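Local coordinates for APC3568 protein (Geobacillus stearothermophilus, PDB 1RFZ) that is of unknown function but, as a member of the phosphatidylglycerophosphatase A family, may dephosphorylate phosphatidylglycerophosphate, at residues 44-47 with 48-51; 92-95 with 96-99; 133-136 with 137-140. All coordinates share one frame; numbering follows the deposited sequence.

Interaction 1 (44-47 with 48-51); sequences DLTM and EECI
Thr-46 and Glu-49 meet obliquely, the hydroxyl and methyl of the threonine set against the base and the end of the glutamate. The backbone N-H of Glu-49 points to Thr-46 OG1, with Glu-49 N 2.7 Å from Thr-46 OG1 and an N-H...O angle of 149°. The other branch of the threonine, CG2, lies 3.4 Å from Glu-49 OE1. The glutamate reaches back over this corner because its CG is anti to the backbone N (chi1 -164°) and its chain then bends at chi2; the far oxygen OE2 forms a salt bridge with Arg-163. This is the N-cap of helix 47-58: Thr-46 is the last residue before the helix, and its hydroxyl accepts from the N-H of Glu-49, a first-turn N-H with no preceding helical turn to supply a carbonyl. With an alanine here the hydroxyl is gone, and the N-H of Glu-49 would probably be left without its capping acceptor. One residue earlier, Leu-45 faces Cys-50 in the positions of a hydrophobic staple, with Leu-45 CD2 3.8 Å from Cys-50 SG. Its other methyl, CD1, lies 3.8 Å from Glu-49 CG, so the leucine fork spans the apolar stem of the glutamate and the sulfur. Beyond the cap, regular helical bonding takes over with Ile-51 N 3.0 Å from Met-47 O, nearly straight at 177°. The selenomethionine side chain of Met-47 packs on Glu-28, Ala-31 and Glu-32 of helix 27-38.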
ATOM      1  N   ASP A  44     -15.249  -3.077  28.964  1.00 89.53           N
ATOM      2  CA  ASP A  44     -14.441  -2.329  29.920  1.00 90.37           C
ATOM      3  C   ASP A  44     -13.727  -1.114  29.301  1.00 86.32           C
ATOM      4  O   ASP A  44     -13.249  -0.240  30.025  1.00 86.44           O
ATOM      5  CB  ASP A  44     -13.405  -3.282  30.523  1.00 97.78           C
ATOM      6  CG  ASP A  44     -12.577  -3.991  29.452  1.00100.48           C
ATOM      7  OD1 ASP A  44     -13.172  -4.620  28.544  1.00102.11           O
ATOM      8  OD2 ASP A  44     -11.331  -3.917  29.515  1.00102.82           O
ATOM      9  N   LEU A  45     -13.657  -1.071  27.969  1.00 82.83           N
ATOM     10  CA  LEU A  45     -12.991   0.021  27.252  1.00 76.66           C
ATOM     11  C   LEU A  45     -13.363   1.388  27.786  1.00 77.02           C
ATOM     12  O   LEU A  45     -14.545   1.694  27.947  1.00 73.09           O
ATOM     13  CB  LEU A  45     -13.327  -0.014  25.759  1.00 69.26           C
ATOM     14  CG  LEU A  45     -12.784   1.141  24.894  1.00 65.57           C
ATOM     15  CD1 LEU A  45     -11.274   1.018  24.761  1.00 63.60           C
ATOM     16  CD2 LEU A  45     -13.440   1.131  23.519  1.00 60.67           C
ATOM     17  N   THR A  46     -12.342   2.207  28.030  1.00 77.36           N
ATOM     18  CA  THR A  46     -12.523   3.563  28.543  1.00 77.74           C
ATOM     19  C   THR A  46     -12.264   4.618  27.469  1.00 78.16           C
ATOM     20  O   THR A  46     -11.381   4.465  26.628  1.00 80.11           O
ATOM     21  CB  THR A  46     -11.569   3.860  29.729  1.00 78.04           C
ATOM     22  OG1 THR A  46     -10.656   4.902  29.358  1.00 76.42           O
ATOM     23  CG2 THR A  46     -10.771   2.607  30.116  1.00 79.22           C
HETATM   24  N   MSE A  47     -13.043   5.692  27.516  1.00 80.17           N
HETATM   25  CA  MSE A  47     -12.911   6.794  26.574  1.00 80.75           C
HETATM   26  C   MSE A  47     -11.488   7.369  26.610  1.00 78.26           C
HETATM   27  O   MSE A  47     -10.925   7.748  25.577  1.00 80.19           O
HETATM   28  CB  MSE A  47     -13.928   7.873  26.933  1.00 84.67           C
HETATM   29  CG  MSE A  47     -14.006   9.005  25.940  1.00 91.20           C
HETATM   30 SE   MSE A  47     -14.446   8.411  24.153  1.00100.41          SE
HETATM   31  CE  MSE A  47     -13.867   9.989  23.197  1.00103.12           C
ATOM     32  N   GLU A  48     -10.922   7.432  27.813  1.00 77.67           N
ATOM     33  CA  GLU A  48      -9.568   7.947  28.037  1.00 78.45           C
ATOM     34  C   GLU A  48      -8.597   6.994  27.356  1.00 76.29           C
ATOM     35  O   GLU A  48      -7.567   7.403  26.810  1.00 76.87           O
ATOM     36  CB  GLU A  48      -9.257   8.002  29.548  1.00 82.74           C
ATOM     37  CG  GLU A  48     -10.044   9.049  30.372  1.00 88.44           C
ATOM     38  CD  GLU A  48     -11.540   8.745  30.518  1.00 92.77           C
ATOM     39  OE1 GLU A  48     -11.900   7.693  31.094  1.00 98.03           O
ATOM     40  OE2 GLU A  48     -12.360   9.569  30.061  1.00 96.55           O
ATOM     41  N   GLU A  49      -8.957   5.711  27.409  1.00 75.29           N
ATOM     42  CA  GLU A  49      -8.189   4.616  26.819  1.00 74.84           C
ATOM     43  C   GLU A  49      -7.975   4.914  25.334  1.00 69.97           C
ATOM     44  O   GLU A  49      -6.867   4.799  24.808  1.00 69.42           O
ATOM     45  CB  GLU A  49      -8.981   3.311  26.977  1.00 80.64           C
ATOM     46  CG  GLU A  49      -8.188   2.048  26.781  1.00 89.98           C
ATOM     47  CD  GLU A  49      -7.218   1.819  27.913  1.00 97.16           C
ATOM     48  OE1 GLU A  49      -7.684   1.733  29.070  1.00102.39           O
ATOM     49  OE2 GLU A  49      -5.997   1.728  27.647  1.00103.78           O
ATOM     50  N   CYS A  50      -9.064   5.295  24.676  1.00 65.63           N
ATOM     51  CA  CYS A  50      -9.061   5.631  23.261  1.00 62.78           C
ATOM     52  C   CYS A  50      -8.237   6.886  23.006  1.00 61.87           C
ATOM     53  O   CYS A  50      -7.321   6.880  22.178  1.00 60.47           O
ATOM     54  CB  CYS A  50     -10.498   5.853  22.779  1.00 62.00           C
ATOM     55  SG  CYS A  50     -11.595   4.441  23.075  1.00 59.69           S
ATOM     56  N   ILE A  51      -8.579   7.959  23.719  1.00 61.11           N
ATOM     57  CA  ILE A  51      -7.887   9.233  23.580  1.00 58.60           C
ATOM     58  C   ILE A  51      -6.390   9.008  23.530  1.00 57.30           C
ATOM     59  O   ILE A  51      -5.699   9.547  22.663  1.00 56.46           O
ATOM     60  CB  ILE A  51      -8.190  10.184  24.758  1.00 57.53           C
ATOM     61  CG1 ILE A  51      -9.701  10.346  24.908  1.00 58.53           C
ATOM     62  CG2 ILE A  51      -7.527  11.545  24.517  1.00 54.75           C
ATOM     63  CD1 ILE A  51     -10.106  11.569  25.720  1.00 56.37           C
TER

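Interaction 2 (92-95 with 96-99); sequences RDEG and LYGV
The carboxylate of Glu-94 and the ring of Tyr-97 come together without stacking: Glu-94 OE2 approaches the ring obliquely and lies 3.3 Å from Tyr-97 CB, at the root of the side chain. Leu-96 CB sits off one side of the carboxylate plane, 3.4 Å from Glu-94 OE2 and 3.6 Å from Glu-94 OE1, and the backbone N of Tyr-97 lies off that same side. The acid thus rests against the bend of the chain. It is folded back there by a chi1 of 49°, which places CG between the backbone N and the carbonyl carbon, and by a further bend at chi2. Although Glu-94 OE2 is close to Tyr-97 N, the N-H points elsewhere, to the backbone. Tyr-97 N donates to Glu-94 O at 3.0 Å and 162°, arriving above the carbonyl plane, and this bond closes a type I beta turn from Glu-94 to Tyr-97 with Gly-95 and Leu-96 at its corners. The turn reverses the chain shortly after Asp-93 has left the helical conformation with a positive phi. It links helix 86-92 to helix 99-109. Tyr-97 packs back on Leu-86, Ile-89 and Ile-90 of the first of these helices, while its OH is hydrogen-bonded to Thr-69 of the second subunit and Leu-96 packs on Arg-61 of that subunit and on His-162 of the third.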
ATOM      1  N   ARG A  92     -15.495  19.725  -5.297  1.00 98.60           N
ATOM      2  CA  ARG A  92     -16.698  18.918  -5.465  1.00102.05           C
ATOM      3  C   ARG A  92     -16.656  17.624  -4.653  1.00 98.32           C
ATOM      4  O   ARG A  92     -17.699  17.137  -4.206  1.00 98.60           O
ATOM      5  CB  ARG A  92     -16.912  18.580  -6.945  1.00109.41           C
ATOM      6  CG  ARG A  92     -17.079  19.794  -7.846  1.00121.49           C
ATOM      7  CD  ARG A  92     -18.235  20.674  -7.400  1.00133.65           C
ATOM      8  NE  ARG A  92     -18.254  21.942  -8.123  1.00143.43           N
ATOM      9  CZ  ARG A  92     -19.168  22.890  -7.941  1.00147.56           C
ATOM     10  NH1 ARG A  92     -20.142  22.713  -7.059  1.00149.30           N
ATOM     11  NH2 ARG A  92     -19.104  24.019  -8.637  1.00149.07           N
ATOM     12  N   ASP A  93     -15.461  17.069  -4.459  1.00 93.14           N
ATOM     13  CA  ASP A  93     -15.322  15.828  -3.701  1.00 89.69           C
ATOM     14  C   ASP A  93     -16.052  14.734  -4.472  1.00 90.85           C
ATOM     15  O   ASP A  93     -17.044  14.158  -3.997  1.00 90.27           O
ATOM     16  CB  ASP A  93     -15.923  15.992  -2.289  1.00 84.87           C
ATOM     17  CG  ASP A  93     -15.803  14.726  -1.427  1.00 78.83           C
ATOM     18  OD1 ASP A  93     -14.697  14.138  -1.380  1.00 71.52           O
ATOM     19  OD2 ASP A  93     -16.814  14.336  -0.784  1.00 71.81           O
ATOM     20  N   GLU A  94     -15.560  14.455  -5.675  1.00 90.92           N
ATOM     21  CA  GLU A  94     -16.170  13.440  -6.515  1.00 90.37           C
ATOM     22  C   GLU A  94     -15.570  12.049  -6.297  1.00 88.56           C
ATOM     23  O   GLU A  94     -14.367  11.903  -6.044  1.00 87.65           O
ATOM     24  CB  GLU A  94     -16.071  13.863  -7.983  1.00 90.94           C
ATOM     25  CG  GLU A  94     -14.690  14.299  -8.405  1.00 94.36           C
ATOM     26  CD  GLU A  94     -14.085  13.349  -9.412  1.00 97.01           C
ATOM     27  OE1 GLU A  94     -14.688  13.176 -10.495  1.00 97.33           O
ATOM     28  OE2 GLU A  94     -13.014  12.774  -9.118  1.00 98.21           O
ATOM     29  N   GLY A  95     -16.436  11.039  -6.393  1.00 86.63           N
ATOM     30  CA  GLY A  95     -16.048   9.650  -6.197  1.00 84.44           C
ATOM     31  C   GLY A  95     -14.916   9.095  -7.043  1.00 82.05           C
ATOM     32  O   GLY A  95     -14.391   8.030  -6.724  1.00 83.42           O
ATOM     33  N   LEU A  96     -14.536   9.791  -8.112  1.00 80.90           N
ATOM     34  CA  LEU A  96     -13.453   9.320  -8.967  1.00 81.81           C
ATOM     35  C   LEU A  96     -12.088   9.823  -8.504  1.00 81.51           C
ATOM     36  O   LEU A  96     -11.047   9.355  -8.996  1.00 82.17           O
ATOM     37  CB  LEU A  96     -13.679   9.730 -10.429  1.00 84.82           C
ATOM     38  CG  LEU A  96     -14.707   8.961 -11.265  1.00 84.91           C
ATOM     39  CD1 LEU A  96     -14.643   9.459 -12.702  1.00 86.36           C
ATOM     40  CD2 LEU A  96     -14.425   7.470 -11.224  1.00 86.82           C
ATOM     41  N   TYR A  97     -12.086  10.782  -7.574  1.00 81.09           N
ATOM     42  CA  TYR A  97     -10.832  11.310  -7.025  1.00 79.97           C
ATOM     43  C   TYR A  97     -10.455  10.396  -5.856  1.00 77.92           C
ATOM     44  O   TYR A  97     -11.224  10.255  -4.896  1.00 74.95           O
ATOM     45  CB  TYR A  97     -11.016  12.750  -6.525  1.00 81.08           C
ATOM     46  CG  TYR A  97      -9.716  13.444  -6.151  1.00 81.69           C
ATOM     47  CD1 TYR A  97      -8.699  13.616  -7.091  1.00 82.51           C
ATOM     48  CD2 TYR A  97      -9.505  13.929  -4.861  1.00 82.45           C
ATOM     49  CE1 TYR A  97      -7.505  14.253  -6.761  1.00 83.65           C
ATOM     50  CE2 TYR A  97      -8.310  14.570  -4.519  1.00 84.29           C
ATOM     51  CZ  TYR A  97      -7.317  14.728  -5.474  1.00 84.29           C
ATOM     52  OH  TYR A  97      -6.142  15.368  -5.148  1.00 84.38           O
ATOM     53  N   GLY A  98      -9.283   9.772  -5.938  1.00 75.98           N
ATOM     54  CA  GLY A  98      -8.871   8.860  -4.884  1.00 75.35           C
ATOM     55  C   GLY A  98      -7.795   9.327  -3.919  1.00 74.58           C
ATOM     56  O   GLY A  98      -7.734   8.831  -2.800  1.00 73.64           O
ATOM     57  N   VAL A  99      -6.952  10.267  -4.351  1.00 74.07           N
ATOM     58  CA  VAL A  99      -5.865  10.799  -3.528  1.00 71.01           C
ATOM     59  C   VAL A  99      -6.282  11.094  -2.085  1.00 72.47           C
ATOM     60  O   VAL A  99      -5.482  10.950  -1.155  1.00 69.70           O
ATOM     61  CB  VAL A  99      -5.279  12.074  -4.162  1.00 68.22           C
ATOM     62  CG1 VAL A  99      -4.082  12.570  -3.338  1.00 65.32           C
ATOM     63  CG2 VAL A  99      -4.858  11.781  -5.608  1.00 64.19           C
TER

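Interaction 3 (133-136 with 137-140); sequences LNDK and STGK
Two hydroxyls are swung into the same kind of position, between the backbone N and the carbonyl carbon, and both end up beside Asp-135: Ser-137 OG with a chi1 of 58° and Thr-138 OG1 with one of 66°. They belong to the surface loop by which the chain leaves helix 129-134 on its way to helix 145-163 in this all-helical subunit. The serine meets the acid through its side chain, with Ser-137 OG 2.6 Å from Asp-135 OD2. The threonine meets its backbone instead, and Thr-138 OG1 donates a weak hydrogen bond to Asp-135 O at 3.3 Å. Its methyl adds a loose apolar touch, with Thr-138 CG2 4.0 Å from Asp-135 CB. Asp-135 is therefore approached from two residues at once, at its carboxylate and at its carbonyl, and the chain curls round it. Gly-139, with a phi of 85°, then takes the chain into a backbone region unfavourable to a residue bearing a side chain. Before the curl, Leu-133 O is hydrogen-bonded to Asn-142 ND2, which ties the end of the helix to a later part of the same loop. Thr-138 and Lys-140 both rest on Tyr-132 of the helix just left. The threonine hydroxyl also serves the chain beyond the glycine, as Thr-138 OG1 accepts a weak bond from Lys-140 N at 3.4 Å.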
ATOM      1  N   LEU A 133     -18.350  16.450   8.800  1.00 84.74           N
ATOM      2  CA  LEU A 133     -17.363  16.712   7.762  1.00 83.87           C
ATOM      3  C   LEU A 133     -17.816  16.314   6.374  1.00 86.85           C
ATOM      4  O   LEU A 133     -17.381  16.904   5.382  1.00 84.17           O
ATOM      5  CB  LEU A 133     -16.044  16.010   8.078  1.00 80.54           C
ATOM      6  CG  LEU A 133     -15.240  16.512   9.269  1.00 76.85           C
ATOM      7  CD1 LEU A 133     -15.934  16.115  10.558  1.00 76.43           C
ATOM      8  CD2 LEU A 133     -13.852  15.911   9.219  1.00 74.95           C
ATOM      9  N   ASN A 134     -18.682  15.316   6.281  1.00 90.05           N
ATOM     10  CA  ASN A 134     -19.127  14.910   4.963  1.00 93.84           C
ATOM     11  C   ASN A 134     -20.316  15.747   4.509  1.00 95.12           C
ATOM     12  O   ASN A 134     -20.647  15.771   3.322  1.00 94.89           O
ATOM     13  CB  ASN A 134     -19.484  13.427   4.938  1.00 94.87           C
ATOM     14  CG  ASN A 134     -19.287  12.819   3.567  1.00 97.97           C
ATOM     15  OD1 ASN A 134     -18.387  12.003   3.361  1.00101.49           O
ATOM     16  ND2 ASN A 134     -20.115  13.231   2.612  1.00100.58           N
ATOM     17  N   ASP A 135     -20.949  16.434   5.460  1.00 96.30           N
ATOM     18  CA  ASP A 135     -22.094  17.290   5.159  1.00 99.44           C
ATOM     19  C   ASP A 135     -21.631  18.412   4.219  1.00 99.36           C
ATOM     20  O   ASP A 135     -20.784  19.233   4.585  1.00101.72           O
ATOM     21  CB  ASP A 135     -22.659  17.888   6.450  1.00103.38           C
ATOM     22  CG  ASP A 135     -24.174  17.862   6.490  1.00104.25           C
ATOM     23  OD1 ASP A 135     -24.750  16.752   6.508  1.00105.22           O
ATOM     24  OD2 ASP A 135     -24.786  18.949   6.506  1.00105.52           O
ATOM     25  N   LYS A 136     -22.193  18.446   3.014  1.00 98.66           N
ATOM     26  CA  LYS A 136     -21.805  19.438   2.020  1.00 97.77           C
ATOM     27  C   LYS A 136     -22.537  20.762   2.136  1.00 96.85           C
ATOM     28  O   LYS A 136     -22.224  21.718   1.418  1.00 95.86           O
ATOM     29  CB  LYS A 136     -21.981  18.855   0.616  1.00 98.29           C
ATOM     30  CG  LYS A 136     -20.992  17.736   0.317  1.00 99.78           C
ATOM     31  CD  LYS A 136     -21.207  17.134  -1.052  1.00101.93           C
ATOM     32  CE  LYS A 136     -20.193  16.040  -1.318  1.00104.10           C
ATOM     33  NZ  LYS A 136     -20.550  15.262  -2.537  1.00106.77           N
ATOM     34  N   SER A 137     -23.498  20.819   3.053  1.00 95.77           N
ATOM     35  CA  SER A 137     -24.278  22.032   3.271  1.00 95.45           C
ATOM     36  C   SER A 137     -23.556  23.064   4.148  1.00 96.47           C
ATOM     37  O   SER A 137     -23.710  24.270   3.946  1.00 94.69           O
ATOM     38  CB  SER A 137     -25.636  21.679   3.896  1.00 95.06           C
ATOM     39  OG  SER A 137     -25.484  20.976   5.122  1.00 92.39           O
ATOM     40  N   THR A 138     -22.768  22.584   5.114  1.00 97.12           N
ATOM     41  CA  THR A 138     -22.031  23.455   6.035  1.00 96.64           C
ATOM     42  C   THR A 138     -21.206  24.532   5.330  1.00 94.46           C
ATOM     43  O   THR A 138     -20.732  25.475   5.965  1.00 94.15           O
ATOM     44  CB  THR A 138     -21.072  22.642   6.946  1.00 98.23           C
ATOM     45  OG1 THR A 138     -20.038  22.045   6.148  1.00102.98           O
ATOM     46  CG2 THR A 138     -21.831  21.549   7.691  1.00100.53           C
ATOM     47  N   GLY A 139     -21.029  24.390   4.021  1.00 92.26           N
ATOM     48  CA  GLY A 139     -20.259  25.371   3.280  1.00 90.21           C
ATOM     49  C   GLY A 139     -18.767  25.100   3.322  1.00 87.43           C
ATOM     50  O   GLY A 139     -18.016  25.579   2.464  1.00 89.11           O
ATOM     51  N   LYS A 140     -18.339  24.329   4.317  1.00 85.53           N
ATOM     52  CA  LYS A 140     -16.931  23.980   4.481  1.00 84.31           C
ATOM     53  C   LYS A 140     -16.538  22.752   3.645  1.00 82.87           C
ATOM     54  O   LYS A 140     -17.286  21.778   3.577  1.00 81.74           O
ATOM     55  CB  LYS A 140     -16.625  23.710   5.958  1.00 85.09           C
ATOM     56  CG  LYS A 140     -16.279  24.933   6.792  1.00 86.54           C
ATOM     57  CD  LYS A 140     -15.842  24.484   8.187  1.00 92.31           C
ATOM     58  CE  LYS A 140     -15.299  25.620   9.059  1.00 95.69           C
ATOM     59  NZ  LYS A 140     -14.894  25.120  10.418  1.00 95.29           N
TER

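All three contacts are local and concern the ends of helices. Interaction 1 starts helix 47-58 and is partly buried, joining a capping hydroxyl to apolar packing. Interaction 2 is also partly buried, but it rests on a backbone turn and lies where other subunits close in. Interaction 3 is a surface contact made mainly by polar groups and weak bonds, touched by no other chain. Interactions 1 and 2 lie on opposite sides of the chain's centre, their own centres 34 Å apart. Interactions 2 and 3 are neighbours: the extended Lys-136 reaches over to the residue just past helix 86-92, with Lys-136 CE 3.8 Å from Asp-93 OD2.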